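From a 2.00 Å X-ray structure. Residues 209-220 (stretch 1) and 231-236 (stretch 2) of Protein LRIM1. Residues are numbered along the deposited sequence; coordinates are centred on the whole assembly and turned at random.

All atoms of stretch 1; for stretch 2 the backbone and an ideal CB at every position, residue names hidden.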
ATOM      1  N   GLU A 209      -5.085  12.048  14.123  1.00 27.97           N
ATOM      2  CA  GLU A 209      -4.757  11.859  12.718  1.00 31.20           C
ATOM      3  C   GLU A 209      -5.798  10.979  12.020  1.00 36.00           C
ATOM      4  O   GLU A 209      -5.991  11.071  10.807  1.00 29.68           O
ATOM      5  CB  GLU A 209      -3.368  11.225  12.591  1.00 34.93           C
ATOM      6  CG  GLU A 209      -3.237   9.851  13.247  1.00 32.92           C
ATOM      7  CD  GLU A 209      -2.852   9.904  14.729  1.00 42.22           C
ATOM      8  OE1 GLU A 209      -2.799  11.011  15.314  1.00 38.34           O
ATOM      9  OE2 GLU A 209      -2.584   8.821  15.305  1.00 36.31           O
ATOM     10  N   PHE A 210      -6.477  10.128  12.782  1.00 29.10           N
ATOM     11  CA  PHE A 210      -7.417   9.189  12.183  1.00 31.11           C
ATOM     12  C   PHE A 210      -8.740   9.839  11.775  1.00 32.35           C
ATOM     13  O   PHE A 210      -9.591   9.200  11.158  1.00 32.21           O
ATOM     14  CB  PHE A 210      -7.610   7.965  13.088  1.00 24.61           C
ATOM     15  CG  PHE A 210      -6.480   6.976  12.971  1.00 26.79           C
ATOM     16  CD1 PHE A 210      -6.492   5.997  11.983  1.00 28.72           C
ATOM     17  CD2 PHE A 210      -5.376   7.062  13.809  1.00 29.08           C
ATOM     18  CE1 PHE A 210      -5.432   5.091  11.851  1.00 27.65           C
ATOM     19  CE2 PHE A 210      -4.316   6.166  13.687  1.00 22.22           C
ATOM     20  CZ  PHE A 210      -4.341   5.181  12.700  1.00 23.78           C
ATOM     21  N   GLN A 211      -8.908  11.118  12.075  1.00 29.28           N
ATOM     22  CA  GLN A 211     -10.031  11.839  11.490  1.00 38.14           C
ATOM     23  C   GLN A 211      -9.809  11.893   9.975  1.00 38.82           C
ATOM     24  O   GLN A 211     -10.759  12.031   9.207  1.00 36.65           O
ATOM     25  CB  GLN A 211     -10.184  13.243  12.079  1.00 50.06           C
ATOM     26  CG  GLN A 211     -11.581  13.846  11.858  1.00 67.45           C
ATOM     27  CD  GLN A 211     -12.711  12.973  12.417  1.00 60.96           C
ATOM     28  OE1 GLN A 211     -12.511  12.203  13.353  1.00 47.53           O
ATOM     29  NE2 GLN A 211     -13.905  13.100  11.839  1.00 56.84           N
ATOM     30  N   SER A 212      -8.551  11.758   9.552  1.00 30.83           N
ATOM     31  CA  SER A 212      -8.232  11.646   8.127  1.00 35.12           C
ATOM     32  C   SER A 212      -8.988  10.491   7.479  1.00 32.54           C
ATOM     33  O   SER A 212      -9.197  10.485   6.277  1.00 35.32           O
ATOM     34  CB  SER A 212      -6.733  11.425   7.920  1.00 33.66           C
ATOM     35  OG  SER A 212      -5.988  12.556   8.327  1.00 34.16           O
ATOM     36  N   ALA A 213      -9.390   9.512   8.278  1.00 33.18           N
ATOM     37  CA  ALA A 213     -10.118   8.358   7.753  1.00 33.81           C
ATOM     38  C   ALA A 213     -11.564   8.288   8.244  1.00 34.47           C
ATOM     39  O   ALA A 213     -12.180   7.219   8.203  1.00 33.42           O
ATOM     40  CB  ALA A 213      -9.377   7.065   8.116  1.00 26.28           C
ATOM     41  N   ALA A 214     -12.109   9.418   8.694  1.00 28.38           N
ATOM     42  CA  ALA A 214     -13.469   9.449   9.247  1.00 35.22           C
ATOM     43  C   ALA A 214     -14.526   8.870   8.305  1.00 34.04           C
ATOM     44  O   ALA A 214     -15.553   8.369   8.757  1.00 36.07           O
ATOM     45  CB  ALA A 214     -13.861  10.872   9.639  1.00 35.61           C
ATOM     46  N   GLY A 215     -14.278   8.940   7.002  1.00 34.47           N
ATOM     47  CA  GLY A 215     -15.284   8.580   6.013  1.00 37.93           C
ATOM     48  C   GLY A 215     -15.175   7.181   5.422  1.00 38.37           C
ATOM     49  O   GLY A 215     -15.940   6.832   4.529  1.00 31.26           O
ATOM     50  N   VAL A 216     -14.246   6.370   5.916  1.00 32.60           N
ATOM     51  CA  VAL A 216     -14.004   5.056   5.321  1.00 32.01           C
ATOM     52  C   VAL A 216     -15.150   4.081   5.541  1.00 34.53           C
ATOM     53  O   VAL A 216     -15.946   4.233   6.464  1.00 32.98           O
ATOM     54  CB  VAL A 216     -12.722   4.392   5.879  1.00 28.23           C
ATOM     55  CG1 VAL A 216     -11.496   5.192   5.475  1.00 30.77           C
ATOM     56  CG2 VAL A 216     -12.816   4.260   7.394  1.00 27.02           C
ATOM     57  N   THR A 217     -15.204   3.077   4.672  1.00 28.94           N
ATOM     58  CA  THR A 217     -16.123   1.960   4.803  1.00 31.57           C
ATOM     59  C   THR A 217     -15.471   0.831   5.585  1.00 28.99           C
ATOM     60  O   THR A 217     -16.125   0.119   6.335  1.00 30.16           O
ATOM     61  CB  THR A 217     -16.505   1.435   3.401  1.00 36.83           C
ATOM     62  OG1 THR A 217     -17.132   2.489   2.660  1.00 37.61           O
ATOM     63  CG2 THR A 217     -17.450   0.246   3.497  1.00 40.79           C
ATOM     64  N   TRP A 218     -14.162   0.679   5.415  1.00 31.62           N
ATOM     65  CA  TRP A 218     -13.447  -0.472   5.949  1.00 28.25           C
ATOM     66  C   TRP A 218     -12.164   0.044   6.588  1.00 29.65           C
ATOM     67  O   TRP A 218     -11.403   0.756   5.940  1.00 27.88           O
ATOM     68  CB  TRP A 218     -13.132  -1.418   4.785  1.00 26.93           C
ATOM     69  CG  TRP A 218     -12.630  -2.811   5.113  1.00 30.59           C
ATOM     70  CD1 TRP A 218     -13.324  -3.981   4.975  1.00 33.33           C
ATOM     71  CD2 TRP A 218     -11.310  -3.181   5.551  1.00 28.28           C
ATOM     72  NE1 TRP A 218     -12.530  -5.049   5.332  1.00 31.99           N
ATOM     73  CE2 TRP A 218     -11.293  -4.586   5.680  1.00 25.55           C
ATOM     74  CE3 TRP A 218     -10.152  -2.456   5.861  1.00 26.69           C
ATOM     75  CZ2 TRP A 218     -10.159  -5.283   6.108  1.00 25.28           C
ATOM     76  CZ3 TRP A 218      -9.023  -3.151   6.280  1.00 24.81           C
ATOM     77  CH2 TRP A 218      -9.034  -4.549   6.400  1.00 22.07           C
ATOM     78  N   ILE A 219     -11.943  -0.276   7.860  1.00 23.96           N
ATOM     79  CA  ILE A 219     -10.691   0.079   8.504  1.00 27.23           C
ATOM     80  C   ILE A 219     -10.270  -1.020   9.470  1.00 27.69           C
ATOM     81  O   ILE A 219     -11.098  -1.581  10.186  1.00 25.70           O
ATOM     82  CB  ILE A 219     -10.780   1.424   9.250  1.00 24.91           C
ATOM     83  CG1 ILE A 219      -9.436   1.757   9.912  1.00 21.55           C
ATOM     84  CG2 ILE A 219     -11.866   1.389  10.311  1.00 28.06           C
ATOM     85  CD1 ILE A 219      -9.397   3.123  10.550  1.00 23.25           C
ATOM     86  N   SER A 220      -8.976  -1.322   9.485  1.00 27.47           N
ATOM     87  CA  SER A 220      -8.435  -2.281  10.443  1.00 26.86           C
ATOM     88  C   SER A 220      -7.147  -1.777  11.084  1.00 25.29           C
ATOM     89  O   SER A 220      -6.223  -1.338  10.402  1.00 23.52           O
ATOM     90  CB  SER A 220      -8.156  -3.621   9.771  1.00 28.27           C
ATOM     91  OG  SER A 220      -7.654  -4.547  10.720  1.00 26.82           O
ATOM     92  N   UNK A 231     -10.545  10.286  21.914  1.00 33.75           N
ATOM     93  CA  UNK A 231     -11.985  10.300  22.158  1.00 33.18           C
ATOM     94  C   UNK A 231     -12.735  11.220  21.192  1.00 35.23           C
ATOM     95  O   UNK A 231     -13.938  11.082  21.010  1.00 35.52           O
ATOM     96  CB  UNK A 231     -12.262  10.732  23.599  1.00 33.18           C
ATOM     97  N   UNK A 232     -12.027  12.153  20.568  1.00 43.25           N
ATOM     98  CA  UNK A 232     -12.670  13.123  19.684  1.00 48.00           C
ATOM     99  C   UNK A 232     -12.937  12.558  18.285  1.00 43.24           C
ATOM    100  O   UNK A 232     -13.606  13.187  17.476  1.00 40.87           O
ATOM    101  CB  UNK A 232     -11.801  14.378  19.575  1.00 48.00           C
ATOM    102  N   UNK A 233     -12.408  11.375  17.997  1.00 39.97           N
ATOM    103  CA  UNK A 233     -12.590  10.772  16.685  1.00 35.22           C
ATOM    104  C   UNK A 233     -14.070  10.488  16.424  1.00 36.63           C
ATOM    105  O   UNK A 233     -14.789  10.050  17.314  1.00 33.21           O
ATOM    106  CB  UNK A 233     -11.771   9.485  16.571  1.00 35.22           C
ATOM    107  N   UNK A 234     -14.508  10.740  15.196  1.00 31.46           N
ATOM    108  CA  UNK A 234     -15.863  10.422  14.773  1.00 37.52           C
ATOM    109  C   UNK A 234     -15.825   9.740  13.410  1.00 42.52           C
ATOM    110  O   UNK A 234     -15.134  10.194  12.503  1.00 48.51           O
ATOM    111  CB  UNK A 234     -16.729  11.683  14.725  1.00 37.52           C
ATOM    112  N   UNK A 235     -16.561   8.648  13.261  1.00 33.92           N
ATOM    113  CA  UNK A 235     -16.704   8.026  11.954  1.00 35.04           C
ATOM    114  C   UNK A 235     -18.092   8.291  11.385  1.00 47.91           C
ATOM    115  O   UNK A 235     -18.952   8.827  12.072  1.00 64.48           O
ATOM    116  CB  UNK A 235     -16.443   6.521  12.044  1.00 35.04           C
ATOM    117  N   UNK A 236     -18.289   7.922  10.126  1.00 40.19           N
ATOM    118  CA  UNK A 236     -19.515   8.216   9.402  1.00 49.97           C
ATOM    119  C   UNK A 236     -20.382   6.976   9.264  1.00 49.97           C
ATOM    120  O   UNK A 236     -19.990   5.882   9.668  1.00 46.92           O
ATOM    121  CB  UNK A 236     -19.193   8.790   8.021  1.00 49.97           C
TER

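Position 231 lies beyond the reach of stretch 1, with nothing of that stretch within 5.5 Å of its ideal CB. Almost any residue would do, a long polar one included. It is Lys231, whose side chain makes no contact with stretch 1.

Position 232 is little different: its CB points sideways into open space, so a small or a polar residue would serve. The deposited Ala232 contributes mainly its backbone, since water 1 donates to its O (3.0 Å) and, more weakly, to OE1 of Gln211 (2.7 Å).

At position 233 the CB again starts sideways, but a side chain of moderate length could turn back over the 3-10 segment, where Phe210 offers its CB and the backbone leading into Gln211. The ideal CB is 4.3 Å from Gln211 OE1, and the apolar CB of Phe210 lies farther along; a flexible aliphatic chain such as leucine or methionine would suit. The residue is Leu233. With chi1 m and chi2 t, it brings CD2 to 3.9 Å from Phe210 CB and 3.4 Å from Gln211 N, an apolar cover for this bend of the chain.

Position 234 has extended backbone angles (-134/134), and its peptide groups meet the Gln211 amide. The backbone N of 234 donates to Gln211 OE1 (3.1 Å, nearly linear at 173°), while Gln211 NE2 donates to the O of 234 (3.2 Å). Because 234 contributes only main-chain atoms to this pairing with the Gln211 side chain, its own side chain is left a wide choice; the CB points sideways, and a long polar chain could run outward. Arg234 does so: its end leads away from stretch 1, and NH1 donates to the O atoms of Lys231 and Leu233, both at 2.9 Å, bracing its own loop.

Position 235 passes close to the turn formed by Ala213 to Val216. Its CA lies 3.4 Å from Ala214 O, in a CA-H...O contact, and its sideways CB leaves a route toward the apolar groups of Val216 and Ile219. A large hydrophobic side chain, aromatic or aliphatic, suits such a hollow. Phe235 uses chi1 m to swing its ring inward, placing CE1 4.4 Å from both Val216 CG2 and Ile219 CD1 and 3.6 Å from Ala213 O.

At position 236 the CB points toward stretch 1, 3.7 Å from Ala214 O and 4.4 Å from Gly215 CA. A short side chain suits this close approach, and with the carbonyl oxygen of Ala214 nearby a small polar one is as reasonable as alanine. Ser236 is short enough to sit against the turn, with OG 3.7 Å from Gly215 CA. Its N donates weakly to Ala214 O (3.1 Å) and also to water 2 (3.0 Å), which in turn donates to Ala214 O and Val216 O.

Stretch 2 (231-236) KALRFS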
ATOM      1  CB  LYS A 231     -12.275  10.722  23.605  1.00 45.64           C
ATOM      2  CG  LYS A 231     -11.806  12.130  23.950  1.00 66.01           C
ATOM      3  CD  LYS A 231     -12.048  12.468  25.415  1.00 78.76           C
ATOM      4  CE  LYS A 231     -13.518  12.335  25.778  1.00 91.69           C
ATOM      5  NZ  LYS A 231     -13.808  12.841  27.146  1.00101.29           N
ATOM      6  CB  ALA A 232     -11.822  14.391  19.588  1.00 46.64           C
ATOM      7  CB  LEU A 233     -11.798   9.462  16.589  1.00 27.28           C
ATOM      8  CG  LEU A 233     -10.276   9.548  16.475  1.00 30.51           C
ATOM      9  CD1 LEU A 233      -9.682   8.141  16.494  1.00 27.95           C
ATOM     10  CD2 LEU A 233      -9.866  10.296  15.196  1.00 32.57           C
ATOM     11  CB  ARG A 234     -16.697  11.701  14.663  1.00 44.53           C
ATOM     12  CG  ARG A 234     -16.809  12.498  15.946  1.00 43.90           C
ATOM     13  CD  ARG A 234     -17.738  11.841  16.957  1.00 45.00           C
ATOM     14  NE  ARG A 234     -17.915  12.689  18.132  1.00 44.84           N
ATOM     15  CZ  ARG A 234     -17.115  12.676  19.197  1.00 56.71           C
ATOM     16  NH1 ARG A 234     -16.080  11.849  19.255  1.00 49.96           N
ATOM     17  NH2 ARG A 234     -17.352  13.491  20.213  1.00 57.93           N
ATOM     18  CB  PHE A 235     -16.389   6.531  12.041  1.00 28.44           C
ATOM     19  CG  PHE A 235     -14.930   6.257  12.299  1.00 32.06           C
ATOM     20  CD1 PHE A 235     -14.052   6.079  11.243  1.00 31.22           C
ATOM     21  CD2 PHE A 235     -14.432   6.234  13.595  1.00 32.22           C
ATOM     22  CE1 PHE A 235     -12.702   5.852  11.471  1.00 32.41           C
ATOM     23  CE2 PHE A 235     -13.076   6.010  13.831  1.00 27.92           C
ATOM     24  CZ  PHE A 235     -12.214   5.817  12.766  1.00 27.21           C
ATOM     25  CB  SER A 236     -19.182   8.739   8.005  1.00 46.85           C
ATOM     26  OG  SER A 236     -18.726   7.685   7.173  1.00 41.81           O
TER
HETATM   27  O   HOH W   1     -11.934  14.176  15.145  1.00 40.46           O
HETATM   28  O   HOH W   2     -16.775   6.149   8.237  1.00 27.88           O
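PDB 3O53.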